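Local coordinates for protein thermospermine synthase (PDB 6BQ3) that probably makes thermospermine by transferring an aminopropyl group from decarboxylated S-adenosylmethionine to spermidine, at residues Gln57-Leu62 / Lys69-Asp74; Glu84-Glu89 / Ala249-Tyr254; Val128-Ile133 / Leu157-Asn162; Cys232-Leu237 / Gly259-Ser264. All coordinates share one frame; numbering follows the deposited sequence.

Contact 1: residues Gln57-Leu62 / Lys69-Asp74; sequences QDIALL and KALVLD. With DSH (5'-S-(3-aminopropyl)-5'-thioadenosine), chain C.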
# COMPACT_ATOMS: atom_id res chain seq x y z
N GLN A 57 16.77 14.56 -14.82
CA GLN A 57 15.81 13.68 -14.18
C GLN A 57 16.45 12.81 -13.13
O GLN A 57 17.67 12.65 -13.09
CB GLN A 57 15.17 12.78 -15.24
CG GLN A 57 16.19 11.88 -15.94
CD GLN A 57 15.93 11.72 -17.43
OE1 GLN A 57 14.78 11.64 -17.86
NE2 GLN A 57 17.01 11.64 -18.21
N ASP A 58 15.60 12.22 -12.31
CA ASP A 58 15.98 11.13 -11.40
C ASP A 58 16.11 9.84 -12.16
O ASP A 58 15.30 9.55 -13.03
CB ASP A 58 14.93 10.95 -10.30
CG ASP A 58 15.20 11.82 -9.14
OD1 ASP A 58 14.59 12.91 -9.06
OD2 ASP A 58 16.06 11.45 -8.32
N ILE A 59 17.15 9.08 -11.82
CA ILE A 59 17.49 7.83 -12.47
C ILE A 59 17.55 6.79 -11.35
O ILE A 59 18.05 7.08 -10.24
CB ILE A 59 18.86 7.92 -13.17
CG1 ILE A 59 18.89 9.10 -14.15
CG2 ILE A 59 19.25 6.61 -13.88
CD1 ILE A 59 20.28 9.46 -14.63
N ALA A 60 17.08 5.59 -11.66
CA ALA A 60 17.07 4.48 -10.73
C ALA A 60 16.99 3.15 -11.47
O ALA A 60 16.27 3.04 -12.45
CB ALA A 60 15.92 4.63 -9.76
N LEU A 61 17.79 2.18 -11.05
CA LEU A 61 17.65 0.80 -11.48
C LEU A 61 17.17 -0.03 -10.27
O LEU A 61 17.82 -0.06 -9.23
CB LEU A 61 18.97 0.20 -12.00
CG LEU A 61 18.84 -1.20 -12.65
CD1 LEU A 61 17.98 -1.13 -13.88
CD2 LEU A 61 20.18 -1.79 -13.06
N LEU A 62 16.04 -0.69 -10.42
CA LEU A 62 15.46 -1.48 -9.36
C LEU A 62 15.62 -2.89 -9.84
O LEU A 62 15.72 -3.13 -11.05
CB LEU A 62 13.99 -1.11 -9.21
CG LEU A 62 13.71 0.37 -8.93
CD1 LEU A 62 12.24 0.65 -8.63
CD2 LEU A 62 14.55 0.91 -7.79
N LYS A 69 14.88 -6.39 -13.61
CA LYS A 69 15.52 -5.09 -13.59
C LYS A 69 14.71 -4.05 -14.31
O LYS A 69 14.26 -4.27 -15.41
CB LYS A 69 16.93 -5.15 -14.18
CG LYS A 69 17.91 -5.94 -13.31
CD LYS A 69 19.35 -5.90 -13.82
CE LYS A 69 19.81 -7.25 -14.34
NZ LYS A 69 19.99 -8.25 -13.23
N ALA A 70 14.55 -2.90 -13.70
CA ALA A 70 13.69 -1.86 -14.25
C ALA A 70 14.30 -0.48 -14.13
O ALA A 70 14.75 -0.08 -13.05
CB ALA A 70 12.33 -1.88 -13.57
N LEU A 71 14.30 0.23 -15.24
CA LEU A 71 14.80 1.60 -15.25
C LEU A 71 13.67 2.57 -15.00
O LEU A 71 12.67 2.53 -15.73
CB LEU A 71 15.41 1.92 -16.58
CG LEU A 71 15.99 3.34 -16.73
CD1 LEU A 71 17.35 3.41 -16.09
CD2 LEU A 71 16.09 3.66 -18.22
N VAL A 72 13.85 3.41 -13.99
CA VAL A 72 12.83 4.35 -13.56
C VAL A 72 13.40 5.75 -13.67
O VAL A 72 14.47 6.05 -13.09
CB VAL A 72 12.37 4.06 -12.13
CG1 VAL A 72 11.39 5.11 -11.66
CG2 VAL A 72 11.79 2.64 -12.03
N LEU A 73 12.70 6.60 -14.43
CA LEU A 73 13.14 7.99 -14.69
C LEU A 73 12.12 8.94 -14.17
O LEU A 73 10.93 8.83 -14.54
CB LEU A 73 13.40 8.24 -16.21
CG LEU A 73 14.44 7.31 -16.88
CD1 LEU A 73 14.74 7.66 -18.33
CD2 LEU A 73 15.74 7.25 -16.10
N ASP A 74 12.55 9.85 -13.30
CA ASP A 74 11.65 10.77 -12.62
C ASP A 74 10.47 10.04 -12.04
O ASP A 74 9.34 10.48 -12.20
CB ASP A 74 11.14 11.85 -13.61
CG ASP A 74 12.04 13.05 -13.71
OD1 ASP A 74 12.72 13.37 -12.70
OD2 ASP A 74 12.06 13.68 -14.78
N DSH C . 8.75 5.17 -23.43
N1 DSH C . 16.38 15.01 -26.65
C2 DSH C . 17.03 13.73 -26.66
N3 DSH C . 16.70 12.77 -25.61
C4 DSH C . 15.70 13.13 -24.55
C5 DSH C . 15.09 14.34 -24.55
C6 DSH C . 15.44 15.36 -25.65
N6 DSH C . 14.83 16.67 -25.69
N7 DSH C . 14.26 14.38 -23.50
C8 DSH C . 14.35 13.19 -22.85
N9 DSH C . 15.25 12.41 -23.50
CA DSH C . 10.20 5.07 -23.26
CB DSH C . 10.82 6.49 -23.19
SD DSH C . 12.62 7.68 -21.39
CG DSH C . 12.28 6.42 -22.67
C1' DSH C . 15.63 11.14 -23.23
C2' DSH C . 15.77 10.73 -21.71
O2' DSH C . 17.12 11.14 -21.15
C3' DSH C . 15.57 9.48 -21.71
O3' DSH C . 16.73 8.65 -22.08
C4' DSH C . 14.42 9.22 -22.87
O4' DSH C . 14.58 10.18 -23.75
C5' DSH C . 13.04 9.25 -22.26
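The carboxylate of Asp-74 closes the open end of the strand pair against Gln-57 and Asp-58. Asp-58 N reaches Asp-74 OD1 at 3.1 Å in a nearly straight bond, from 60° above the carboxylate plane. Asp-74 OD2 lies 3.3 Å from Gln-57 CB. The Asp-58 carboxylate is turned well out of the plane of its neighbour, and its OD1 stays 4.1 Å from Asp-74 OD1, so the two like charges probably repel mildly. In the Gln-57 amide, OE1 rests against CB and CD1 of Leu-73, while NE2 gives a straight hydrogen bond of 3.0 Å to O2' of the bound aminopropyl-thioadenosine and another bond to Asp-134. Gln-57 CG lies between backbone N and carbonyl carbon (chi1 62°), and a chi2 bend brings NE2 there. With an alanine here, the ribose O2' would probably lose this donor and Asp-134 its amide mate. Behind this end runs an antiparallel beta hairpin of the N-terminal sheet, in which Ala-60/Val-72 and Leu-62/Ala-70 are hydrogen-bonded pairs. Of their bonds, Ala-60 N to Val-72 O is weak. Leu-62 CD1 packs on Val-72 CG2 at 4.0 Å, where Tyr-31 also packs. The other face carries Ile-59 and Leu-73, side by side and pointing the same way, and Leu-61 and Leu-71, both of which meet Phe-140 of helix 135-144. Leu-73 CD1 turns to the ligand, 3.7 Å from its sulfur SD.

Contact 2: residues Glu84-Glu89 / Ala249-Tyr254; sequences EFIYHE and AHIPSY. With DSH (5'-S-(3-aminopropyl)-5'-thioadenosine), chain C.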
# COMPACT_ATOMS: atom_id res chain seq x y z
N GLU A 84 10.69 -5.36 -22.08
CA GLU A 84 11.19 -4.25 -22.93
C GLU A 84 11.32 -4.68 -24.37
O GLU A 84 11.22 -3.85 -25.26
CB GLU A 84 12.51 -3.64 -22.38
CG GLU A 84 13.69 -4.59 -22.26
CD GLU A 84 14.41 -4.95 -23.59
OE1 GLU A 84 14.07 -4.37 -24.64
OE2 GLU A 84 15.25 -5.85 -23.58
N PHE A 85 11.51 -5.97 -24.61
CA PHE A 85 11.58 -6.50 -25.94
C PHE A 85 10.32 -6.17 -26.75
O PHE A 85 10.41 -5.89 -27.94
CB PHE A 85 11.93 -7.98 -25.95
CG PHE A 85 10.76 -8.93 -25.66
CD1 PHE A 85 10.39 -9.24 -24.38
CD2 PHE A 85 10.08 -9.55 -26.69
CE1 PHE A 85 9.38 -10.16 -24.12
CE2 PHE A 85 9.06 -10.45 -26.45
CZ PHE A 85 8.70 -10.75 -25.16
N ILE A 86 9.16 -6.15 -26.09
CA ILE A 86 7.92 -5.90 -26.81
C ILE A 86 7.91 -4.44 -27.26
O ILE A 86 7.61 -4.12 -28.41
CB ILE A 86 6.69 -6.14 -25.89
CG1 ILE A 86 6.73 -7.59 -25.31
CG2 ILE A 86 5.40 -5.81 -26.66
CD1 ILE A 86 5.66 -7.81 -24.24
N TYR A 87 8.17 -3.54 -26.33
CA TYR A 87 8.25 -2.13 -26.64
C TYR A 87 9.22 -1.86 -27.79
O TYR A 87 8.90 -1.12 -28.73
CB TYR A 87 8.62 -1.33 -25.38
CG TYR A 87 8.82 0.15 -25.63
CD1 TYR A 87 7.77 1.05 -25.56
CD2 TYR A 87 10.07 0.64 -26.00
CE1 TYR A 87 7.94 2.41 -25.82
CE2 TYR A 87 10.26 2.00 -26.30
CZ TYR A 87 9.19 2.88 -26.17
OH TYR A 87 9.36 4.23 -26.39
N HIS A 88 10.42 -2.45 -27.71
CA HIS A 88 11.49 -2.13 -28.63
C HIS A 88 11.36 -2.80 -29.99
O HIS A 88 11.65 -2.18 -31.02
CB HIS A 88 12.84 -2.33 -27.94
CG HIS A 88 13.05 -1.38 -26.81
ND1 HIS A 88 12.96 -1.74 -25.48
CD2 HIS A 88 13.30 -0.05 -26.82
CE1 HIS A 88 13.16 -0.66 -24.72
NE2 HIS A 88 13.37 0.37 -25.52
N GLU A 89 10.84 -4.02 -30.03
CA GLU A 89 10.47 -4.62 -31.32
C GLU A 89 9.39 -3.81 -32.04
O GLU A 89 9.46 -3.63 -33.24
CB GLU A 89 10.02 -6.06 -31.17
CG GLU A 89 11.20 -6.94 -30.80
CD GLU A 89 10.91 -8.40 -30.87
OE1 GLU A 89 9.82 -8.75 -31.35
OE2 GLU A 89 11.78 -9.22 -30.44
N ALA A 249 0.21 -2.19 -28.53
CA ALA A 249 0.40 -3.52 -27.93
C ALA A 249 0.55 -3.37 -26.44
O ALA A 249 1.02 -2.32 -25.96
CB ALA A 249 1.61 -4.20 -28.53
N HIS A 250 0.05 -4.38 -25.71
CA HIS A 250 0.16 -4.44 -24.26
C HIS A 250 1.63 -4.50 -23.78
O HIS A 250 2.41 -5.31 -24.25
CB HIS A 250 -0.59 -5.66 -23.72
CG HIS A 250 -0.72 -5.69 -22.23
ND1 HIS A 250 -0.29 -6.74 -21.46
CD2 HIS A 250 -1.22 -4.77 -21.36
CE1 HIS A 250 -0.52 -6.48 -20.19
NE2 HIS A 250 -1.09 -5.30 -20.09
N ILE A 251 2.00 -3.62 -22.84
CA ILE A 251 3.25 -3.76 -22.14
C ILE A 251 2.94 -3.91 -20.64
O ILE A 251 2.61 -2.92 -19.98
CB ILE A 251 4.21 -2.64 -22.49
CG1 ILE A 251 4.51 -2.65 -24.03
CG2 ILE A 251 5.52 -2.86 -21.75
CD1 ILE A 251 5.04 -1.35 -24.49
N PRO A 252 3.06 -5.14 -20.10
CA PRO A 252 2.66 -5.39 -18.70
C PRO A 252 3.32 -4.43 -17.72
O PRO A 252 2.61 -3.86 -16.90
CB PRO A 252 3.07 -6.83 -18.45
CG PRO A 252 3.04 -7.47 -19.80
CD PRO A 252 3.46 -6.38 -20.79
N SER A 253 4.61 -4.14 -17.88
CA SER A 253 5.34 -3.24 -16.95
C SER A 253 4.89 -1.77 -17.02
O SER A 253 5.18 -1.01 -16.10
CB SER A 253 6.85 -3.34 -17.14
OG SER A 253 7.28 -2.82 -18.38
N TYR A 254 4.23 -1.38 -18.10
CA TYR A 254 3.66 -0.06 -18.28
C TYR A 254 2.23 -0.02 -17.80
O TYR A 254 1.64 1.05 -17.80
CB TYR A 254 3.71 0.37 -19.75
CG TYR A 254 5.04 0.80 -20.31
CD1 TYR A 254 6.26 0.60 -19.63
CD2 TYR A 254 5.10 1.40 -21.56
CE1 TYR A 254 7.46 1.00 -20.19
CE2 TYR A 254 6.29 1.82 -22.12
CZ TYR A 254 7.47 1.63 -21.43
OH TYR A 254 8.67 2.04 -22.01
N DSH C . 8.75 5.17 -23.43
N1 DSH C . 16.38 15.01 -26.65
C2 DSH C . 17.03 13.73 -26.66
N3 DSH C . 16.70 12.77 -25.61
C4 DSH C . 15.70 13.13 -24.55
C5 DSH C . 15.09 14.34 -24.55
C6 DSH C . 15.44 15.36 -25.65
N6 DSH C . 14.83 16.67 -25.69
N7 DSH C . 14.26 14.38 -23.50
C8 DSH C . 14.35 13.19 -22.85
N9 DSH C . 15.25 12.41 -23.50
CA DSH C . 10.20 5.07 -23.26
CB DSH C . 10.82 6.49 -23.19
SD DSH C . 12.62 7.68 -21.39
CG DSH C . 12.28 6.42 -22.67
C1' DSH C . 15.63 11.14 -23.23
C2' DSH C . 15.77 10.73 -21.71
O2' DSH C . 17.12 11.14 -21.15
C3' DSH C . 15.57 9.48 -21.71
O3' DSH C . 16.73 8.65 -22.08
C4' DSH C . 14.42 9.22 -22.87
O4' DSH C . 14.58 10.18 -23.75
C5' DSH C . 13.04 9.25 -22.26
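Tyr-87, with Ile-86 beside it, packs helix 84-98 against the end of strand 243-251, the outermost strand, within this chain, of the Rossmann-like sheet, and the 3-10 turn that follows, beside the active site. Its CB lies 3.7 Å from Ile-251 CD1, and the same methyl reaches CD1 at the edge of the ring. CG stands anti to the backbone N (chi1 176°), which carries the ring past Ile-251 toward Tyr-254. Over one ring face sits Tyr-254 OH, 3.8 Å from Tyr-87 CD1. The two rings meet obliquely, planes at 57°. CE1 and CZ come next to the amino nitrogen N of the bound aminopropyl-thioadenosine, and the tip OH has its strongest partner in Asp-181, the predicted proton acceptor. A phenylalanine in its place would remove that hydroxyl, so that Asp-181 would probably lose a hydrogen-bonding mate and the ligand amine one of its weak acceptors. The preceding residue, Ile-86, packs CG2 against Ile-251 CG1 at 4.2 Å, and Ile-223 of a second subunit covers Ile-86 and Pro-252. The hydroxyl of Tyr-254 is bonded to Gln-78 O. The ligand's N makes two weak bonds here, 3.2 Å to Tyr-87 OH and 3.4 Å to Tyr-254 OH.

Contact 3: residues Val128-Ile133 / Leu157-Asn162; sequences VVMCDI and LEVVIN. With DSH (5'-S-(3-aminopropyl)-5'-thioadenosine), chain C.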
# COMPACT_ATOMS: atom_id res chain seq x y z
N VAL A 128 23.71 4.24 -36.90
CA VAL A 128 22.68 4.58 -35.95
C VAL A 128 23.19 5.68 -35.08
O VAL A 128 24.20 5.53 -34.46
CB VAL A 128 22.32 3.38 -35.09
CG1 VAL A 128 21.18 3.71 -34.11
CG2 VAL A 128 21.93 2.22 -35.97
N VAL A 129 22.47 6.80 -35.06
CA VAL A 129 22.77 7.89 -34.14
C VAL A 129 21.79 7.81 -32.95
O VAL A 129 20.60 7.94 -33.14
CB VAL A 129 22.67 9.27 -34.81
CG1 VAL A 129 22.99 10.38 -33.82
CG2 VAL A 129 23.65 9.36 -36.00
N MET A 130 22.33 7.55 -31.75
CA MET A 130 21.60 7.68 -30.49
C MET A 130 21.83 9.08 -29.94
O MET A 130 22.91 9.42 -29.43
CB MET A 130 22.09 6.63 -29.50
CG MET A 130 21.32 6.66 -28.19
SD MET A 130 22.37 6.00 -26.87
CE MET A 130 22.34 4.29 -27.39
N CYS A 131 20.82 9.91 -30.08
CA CYS A 131 20.91 11.26 -29.57
C CYS A 131 20.06 11.42 -28.29
O CYS A 131 18.86 11.68 -28.37
CB CYS A 131 20.47 12.28 -30.63
SG CYS A 131 20.77 13.97 -30.05
N ASP A 132 20.70 11.27 -27.12
CA ASP A 132 19.99 11.45 -25.85
C ASP A 132 20.51 12.69 -25.13
O ASP A 132 21.69 12.98 -25.20
CB ASP A 132 20.16 10.22 -24.98
CG ASP A 132 19.10 10.10 -23.90
OD1 ASP A 132 19.05 10.99 -23.00
OD2 ASP A 132 18.32 9.12 -23.95
N ILE A 133 19.63 13.39 -24.44
CA ILE A 133 20.01 14.62 -23.74
C ILE A 133 20.81 14.35 -22.44
O ILE A 133 21.51 15.24 -21.94
CB ILE A 133 18.74 15.48 -23.51
CG1 ILE A 133 19.10 16.94 -23.29
CG2 ILE A 133 17.88 14.92 -22.37
CD1 ILE A 133 17.86 17.83 -23.26
N LEU A 157 27.21 2.38 -34.22
CA LEU A 157 26.44 3.23 -33.28
C LEU A 157 27.22 4.50 -33.01
O LEU A 157 28.37 4.42 -32.66
CB LEU A 157 26.18 2.49 -31.99
CG LEU A 157 25.42 3.25 -30.91
CD1 LEU A 157 24.03 3.66 -31.40
CD2 LEU A 157 25.33 2.34 -29.70
N GLU A 158 26.61 5.66 -33.19
CA GLU A 158 27.22 6.90 -32.72
C GLU A 158 26.35 7.45 -31.58
O GLU A 158 25.16 7.72 -31.79
CB GLU A 158 27.32 7.91 -33.85
CG GLU A 158 28.14 9.15 -33.52
CD GLU A 158 27.99 10.23 -34.58
OE1 GLU A 158 27.60 9.88 -35.72
OE2 GLU A 158 28.23 11.42 -34.27
N VAL A 159 26.93 7.57 -30.39
CA VAL A 159 26.24 8.19 -29.29
C VAL A 159 26.51 9.69 -29.34
O VAL A 159 27.66 10.13 -29.48
CB VAL A 159 26.65 7.62 -27.92
CG1 VAL A 159 25.90 8.36 -26.82
CG2 VAL A 159 26.36 6.13 -27.86
N VAL A 160 25.44 10.46 -29.21
CA VAL A 160 25.50 11.91 -29.24
C VAL A 160 24.78 12.38 -27.99
O VAL A 160 23.64 11.96 -27.76
CB VAL A 160 24.79 12.44 -30.50
CG1 VAL A 160 24.80 13.96 -30.56
CG2 VAL A 160 25.50 11.89 -31.76
N ILE A 161 25.43 13.19 -27.16
CA ILE A 161 24.80 13.75 -25.96
C ILE A 161 24.32 15.16 -26.28
O ILE A 161 25.10 16.10 -26.24
CB ILE A 161 25.75 13.70 -24.73
CG1 ILE A 161 26.22 12.25 -24.49
CG2 ILE A 161 25.11 14.32 -23.47
CD1 ILE A 161 25.13 11.19 -24.42
N ASN A 162 23.03 15.27 -26.61
CA ASN A 162 22.37 16.54 -26.95
C ASN A 162 20.84 16.40 -26.86
O ASN A 162 20.26 15.28 -26.91
CB ASN A 162 22.73 16.97 -28.40
CG ASN A 162 22.67 18.49 -28.63
OD1 ASN A 162 22.32 19.27 -27.75
ND2 ASN A 162 23.05 18.91 -29.84
N DSH C . 8.75 5.17 -23.43
N1 DSH C . 16.38 15.01 -26.65
C2 DSH C . 17.03 13.73 -26.66
N3 DSH C . 16.70 12.77 -25.61
C4 DSH C . 15.70 13.13 -24.55
C5 DSH C . 15.09 14.34 -24.55
C6 DSH C . 15.44 15.36 -25.65
N6 DSH C . 14.83 16.67 -25.69
N7 DSH C . 14.26 14.38 -23.50
C8 DSH C . 14.35 13.19 -22.85
N9 DSH C . 15.25 12.41 -23.50
CA DSH C . 10.20 5.07 -23.26
CB DSH C . 10.82 6.49 -23.19
SD DSH C . 12.62 7.68 -21.39
CG DSH C . 12.28 6.42 -22.67
C1' DSH C . 15.63 11.14 -23.23
C2' DSH C . 15.77 10.73 -21.71
O2' DSH C . 17.12 11.14 -21.15
C3' DSH C . 15.57 9.48 -21.71
O3' DSH C . 16.73 8.65 -22.08
C4' DSH C . 14.42 9.22 -22.87
O4' DSH C . 14.58 10.18 -23.75
C5' DSH C . 13.04 9.25 -22.26
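Met-130 and Val-159 lie side by side and point the same way, Met-130 SD 4.1 Å from Val-159 CG2. On the same face Leu-157 leans over to its neighbours: its CD1 touches Val-128 CG1 at 3.9 Å and also Met-130 CB. On the opposite face, Val-129 and Val-160 meet at a slant, CG1 of Val-129 only 3.6 Å from CG2 of Val-160, and the sulfur of Cys-131 lies beside Asn-162 O and CB. Five backbone hydrogen bonds link the two strands in the parallel pattern, from Glu-158 N to Val-128 O down to Asn-162 N to Asp-132 O. These are neighbouring strands of a Rossmann-like sheet, joined by a crossover through helices 135-144 and 149-153, with strand 157-161 outermost within this chain. As in other nucleoside-binding Rossmann-like folds, an acidic residue at the C-terminal end of the second strand takes the ribose. Asp-132 holds CG anti to its N (chi1 -159°), a torsion that aims both oxygens at the sugar. OD1 accepts from O2' at 2.7 Å, and OD2 from O3' in a bond so short that its exact length is doubtful. The carboxylate is held in turn by Gly-111 N on OD2 and Asp-134 N on OD1. Past the strand end, Ile-133 CG2 packs on the adenine, 3.6 Å from the ligand's C4.

Contact 4: residues Cys232-Leu237 / Gly259-Ser264; sequences CIYNTL and GWVLAS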
# COMPACT_ATOMS: atom_id res chain seq x y z
N CYS A 232 -3.77 12.61 -29.86
CA CYS A 232 -3.22 13.92 -30.25
C CYS A 232 -1.93 13.80 -31.03
O CYS A 232 -1.70 14.57 -31.95
CB CYS A 232 -2.99 14.78 -29.01
SG CYS A 232 -4.48 14.97 -28.03
N ILE A 233 -1.07 12.84 -30.66
CA ILE A 233 0.20 12.60 -31.44
C ILE A 233 -0.18 12.17 -32.86
O ILE A 233 0.30 12.75 -33.85
CB ILE A 233 1.15 11.57 -30.79
CG1 ILE A 233 1.73 12.18 -29.51
CG2 ILE A 233 2.23 11.12 -31.76
CD1 ILE A 233 2.46 11.23 -28.57
N TYR A 234 -1.06 11.17 -32.95
CA TYR A 234 -1.62 10.72 -34.21
C TYR A 234 -2.13 11.89 -35.05
O TYR A 234 -1.77 11.99 -36.20
CB TYR A 234 -2.77 9.76 -33.96
CG TYR A 234 -3.53 9.38 -35.23
CD1 TYR A 234 -2.95 8.57 -36.21
CD2 TYR A 234 -4.85 9.81 -35.43
CE1 TYR A 234 -3.64 8.22 -37.36
CE2 TYR A 234 -5.54 9.48 -36.59
CZ TYR A 234 -4.93 8.68 -37.54
OH TYR A 234 -5.63 8.37 -38.67
N ASN A 235 -2.94 12.77 -34.46
CA ASN A 235 -3.57 13.83 -35.26
C ASN A 235 -2.56 14.90 -35.64
O ASN A 235 -2.63 15.43 -36.73
CB ASN A 235 -4.76 14.45 -34.50
CG ASN A 235 -5.58 15.37 -35.38
OD1 ASN A 235 -6.08 14.95 -36.41
ND2 ASN A 235 -5.74 16.62 -34.94
N THR A 236 -1.63 15.22 -34.74
CA THR A 236 -0.55 16.13 -35.04
C THR A 236 0.25 15.61 -36.24
O THR A 236 0.60 16.40 -37.15
CB THR A 236 0.43 16.30 -33.84
OG1 THR A 236 -0.26 16.77 -32.66
CG2 THR A 236 1.59 17.32 -34.22
N LEU A 237 0.57 14.31 -36.27
CA LEU A 237 1.33 13.75 -37.45
C LEU A 237 0.54 13.72 -38.73
O LEU A 237 1.08 13.96 -39.80
CB LEU A 237 1.87 12.36 -37.19
CG LEU A 237 3.02 12.39 -36.20
CD1 LEU A 237 3.19 11.03 -35.53
CD2 LEU A 237 4.33 12.82 -36.86
N GLY A 259 1.14 2.75 -27.35
CA GLY A 259 0.99 3.14 -28.74
C GLY A 259 2.31 3.60 -29.41
O GLY A 259 3.23 4.07 -28.74
N TRP A 260 2.35 3.42 -30.72
CA TRP A 260 3.33 3.98 -31.64
C TRP A 260 2.61 4.49 -32.87
O TRP A 260 1.54 3.99 -33.23
CB TRP A 260 4.30 2.84 -32.08
CG TRP A 260 4.97 2.27 -30.93
CD1 TRP A 260 6.10 2.74 -30.32
CD2 TRP A 260 4.53 1.16 -30.16
NE1 TRP A 260 6.38 1.97 -29.22
CE2 TRP A 260 5.43 1.00 -29.09
CE3 TRP A 260 3.45 0.26 -30.28
CZ2 TRP A 260 5.30 -0.02 -28.17
CZ3 TRP A 260 3.31 -0.73 -29.33
CH2 TRP A 260 4.22 -0.85 -28.29
N VAL A 261 3.22 5.44 -33.55
CA VAL A 261 2.70 5.94 -34.83
C VAL A 261 3.80 5.99 -35.89
O VAL A 261 4.84 6.61 -35.66
CB VAL A 261 2.05 7.33 -34.65
CG1 VAL A 261 1.46 7.81 -35.96
CG2 VAL A 261 0.98 7.26 -33.58
N LEU A 262 3.60 5.27 -37.01
CA LEU A 262 4.45 5.38 -38.17
C LEU A 262 3.95 6.58 -38.99
O LEU A 262 2.76 6.81 -39.10
CB LEU A 262 4.33 4.16 -39.07
CG LEU A 262 4.67 2.81 -38.53
CD1 LEU A 262 4.53 1.77 -39.62
CD2 LEU A 262 6.06 2.81 -37.97
N ALA A 263 4.86 7.33 -39.59
CA ALA A 263 4.45 8.48 -40.40
C ALA A 263 5.42 8.61 -41.55
O ALA A 263 6.66 8.53 -41.35
CB ALA A 263 4.44 9.74 -39.55
N SER A 264 4.87 8.82 -42.75
CA SER A 264 5.68 8.95 -43.96
C SER A 264 4.95 9.70 -45.05
O SER A 264 3.71 9.69 -45.08
CB SER A 264 6.01 7.57 -44.50
OG SER A 264 6.93 7.69 -45.59
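Helix 232-237 and strand 259-264 run almost exactly parallel, their axes 5° apart in direction and 9.1 Å apart at closest approach. The alpha carbons come nearest between Tyr-234 and Val-261 and between Leu-237 and Ala-263, a step of three residues on the helix against two on the strand. Val-261 is the central side chain. Leu-237 slides past it in the opposite direction, with its CD1 3.7 Å from Val-261 CG1. The other branch of the leucine, CD2, reaches Ala-263 CB at 4.1 Å; with CG anti to the carbonyl carbon (chi1 -71°), the fork straddles both strand residues. The second methyl of the valine, CG2, lies 4.4 Å from Ile-233 CG2, while the Tyr-234 ring turns an edge to Val-261 CG1. All these contacts are apolar, and they are largely buried. Tyr-200 of helix 197-204 also packs on Ile-233 and Leu-237, and Trp-260 and Leu-262 face helix 84-98 across the sheet. Layering helices on both faces of a mixed sheet, with an antiparallel strand inserted beside the edge, is characteristic of the Rossmann-like fold of class I methyltransferases and spermidine synthases.

In the fold
Contacts 1, 2 and 3 surround one ligand: contact 1 reaches its ribose and sulfur from the N-terminal sheet, contact 3 its ribose and adenine, and contact 2 its aminopropyl end next to Asp-181. Their centres are 17 to 23 Å apart, and between contacts 1 and 3 the nearest atoms are about 5 Å apart. The side chains of Gln-57 and Asp-132 approach to about 5 Å and share O2'. Contact 4 is further off, Ile-233 about 10 Å from the ligand. It touches contact 2 through Trp-260, whose CZ2 lies 3.7 Å from Tyr-87 CD1. Contacts 2, 3 and 4 all involve strands of the mixed sheet.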